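Local coordinates for protein inositol 2-dehydrogenase (Sinorhizobium meliloti, PDB 4HKT) that catalyses the NAD-dependent oxidation of myo-inositol to scyllo-inosose (2-keto-myo-inositol), the first step of myo-inositol breakdown, at residues R124-P127 / H128-A131. Numbering follows the deposited sequence.
Sequences RFDP and HFMA. With EDO (1,2-ethanediol), chain S.
With CG of Asp126 trans to its own backbone N (chi1 180°), the carboxylate reaches forward to the amides of the first helical turn, while Phe129, its CG beside the backbone N (chi1 -59°), sets one ring face against OD2 of Asp126. This OD2 accepts from Phe129 N at 3.0 Å, on its anti side and tilted out of the carboxylate plane, and more weakly from His128 N. It also lies 3.5 Å from Phe129 CG, above that corner of the ring rather than its centre; the apolar ring suits its packing among Tyr280, Met179 and Ile240. Asp126 is thus the N-cap of helix 127-137; its short acidic side chain suits amides that have no earlier carbonyl to bond. Pro127, lacking an N-H, fits the first turn, where none is required. The helical pattern then starts with Met130 N to Asp126 O at 2.8 Å and Ala131 N to Pro127 O at 3.1 Å. Replacing Asp126 by an alanine is likely to leave the amide of Phe129 without its acceptor and Arg279 without the carboxylate it pairs with through OD1. His128 presents CD2 3.3 Å from Asp126 OD2, its ring 45° from the carboxylate plane, while its ring nitrogen ND1 lets it bond across the subunit interface to the backbone N of Ser258 of the second subunit.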
loop_
_atom_site.group_PDB
_atom_site.type_symbol
_atom_site.label_atom_id
_atom_site.label_comp_id
_atom_site.label_asym_id
_atom_site.label_seq_id
_atom_site.Cartn_x
_atom_site.Cartn_y
_atom_site.Cartn_z
ATOM N N ARG B 124 3.265 1.819 -24.263
ATOM C CA ARG B 124 4.462 2.615 -24.210
ATOM C C ARG B 124 4.198 4.112 -23.848
ATOM O O ARG B 124 5.149 4.821 -23.538
ATOM C CB ARG B 124 5.174 2.576 -25.541
ATOM C CG ARG B 124 5.827 1.279 -25.927
ATOM C CD ARG B 124 6.634 1.537 -27.159
ATOM N NE ARG B 124 7.285 0.333 -27.600
ATOM C CZ ARG B 124 8.503 0.294 -28.101
ATOM N NH1 ARG B 124 9.227 1.421 -28.252
ATOM N NH2 ARG B 124 9.001 -0.877 -28.470
ATOM N N PHE B 125 2.938 4.568 -23.943
ATOM C CA PHE B 125 2.551 5.970 -23.681
ATOM C C PHE B 125 1.796 6.155 -22.360
ATOM O O PHE B 125 1.379 7.272 -22.016
ATOM C CB PHE B 125 1.722 6.509 -24.867
ATOM C CG PHE B 125 2.488 6.575 -26.135
ATOM C CD1 PHE B 125 3.435 7.549 -26.318
ATOM C CD2 PHE B 125 2.305 5.627 -27.136
ATOM C CE1 PHE B 125 4.180 7.612 -27.489
ATOM C CE2 PHE B 125 3.029 5.694 -28.305
ATOM C CZ PHE B 125 3.983 6.680 -28.483
ATOM N N ASP B 126 1.597 5.057 -21.625
ATOM C CA ASP B 126 0.988 5.113 -20.298
ATOM C C ASP B 126 1.892 5.915 -19.352
ATOM O O ASP B 126 3.114 5.669 -19.315
ATOM C CB ASP B 126 0.809 3.698 -19.733
ATOM C CG ASP B 126 0.191 3.710 -18.376
ATOM O OD1 ASP B 126 -0.961 4.249 -18.253
ATOM O OD2 ASP B 126 0.885 3.279 -17.414
ATOM N N PRO B 127 1.314 6.859 -18.571
ATOM C CA PRO B 127 2.207 7.674 -17.722
ATOM C C PRO B 127 2.990 6.856 -16.698
ATOM O O PRO B 127 4.142 7.167 -16.430
ATOM C CB PRO B 127 1.261 8.650 -17.013
ATOM C CG PRO B 127 -0.016 8.594 -17.754
ATOM C CD PRO B 127 -0.097 7.227 -18.397
ATOM N N HIS B 128 2.397 5.780 -16.191
ATOM C CA HIS B 128 3.063 4.931 -15.194
ATOM C C HIS B 128 4.163 4.097 -15.801
ATOM O O HIS B 128 5.295 4.063 -15.299
ATOM C CB HIS B 128 2.015 4.068 -14.473
ATOM C CG HIS B 128 0.763 4.827 -14.205
ATOM N ND1 HIS B 128 0.679 5.756 -13.194
ATOM C CD2 HIS B 128 -0.404 4.902 -14.884
ATOM C CE1 HIS B 128 -0.515 6.319 -13.215
ATOM N NE2 HIS B 128 -1.179 5.844 -14.254
ATOM N N PHE B 129 3.866 3.445 -16.924
ATOM C CA PHE B 129 4.903 2.687 -17.593
ATOM C C PHE B 129 6.030 3.558 -18.144
ATOM O O PHE B 129 7.202 3.151 -18.116
ATOM C CB PHE B 129 4.321 1.801 -18.681
ATOM C CG PHE B 129 3.296 0.807 -18.204
ATOM C CD1 PHE B 129 3.289 0.316 -16.904
ATOM C CD2 PHE B 129 2.337 0.344 -19.081
ATOM C CE1 PHE B 129 2.335 -0.584 -16.494
ATOM C CE2 PHE B 129 1.404 -0.598 -18.690
ATOM C CZ PHE B 129 1.414 -1.074 -17.394
HETATM N N MSE B 130 5.696 4.766 -18.604
HETATM C CA MSE B 130 6.723 5.703 -19.131
HETATM C C MSE B 130 7.669 6.100 -18.039
HETATM O O MSE B 130 8.889 6.187 -18.252
HETATM C CB MSE B 130 6.104 6.979 -19.723
HETATM C CG MSE B 130 5.636 6.794 -21.142
HETATM SE SE MSE B 130 4.834 8.475 -21.846
HETATM C CE MSE B 130 6.461 9.597 -21.863
ATOM N N ALA B 131 7.126 6.344 -16.859
ATOM C CA ALA B 131 7.929 6.719 -15.701
ATOM C C ALA B 131 8.834 5.559 -15.232
ATOM O O ALA B 131 9.937 5.780 -14.725
ATOM C CB ALA B 131 7.032 7.208 -14.565
HETATM C C1 EDO S . 13.420 0.127 -27.468
HETATM O O1 EDO S . 12.599 1.131 -26.856
HETATM C C2 EDO S . 12.554 -0.949 -28.143
HETATM O O2 EDO S . 11.546 -0.359 -28.995
#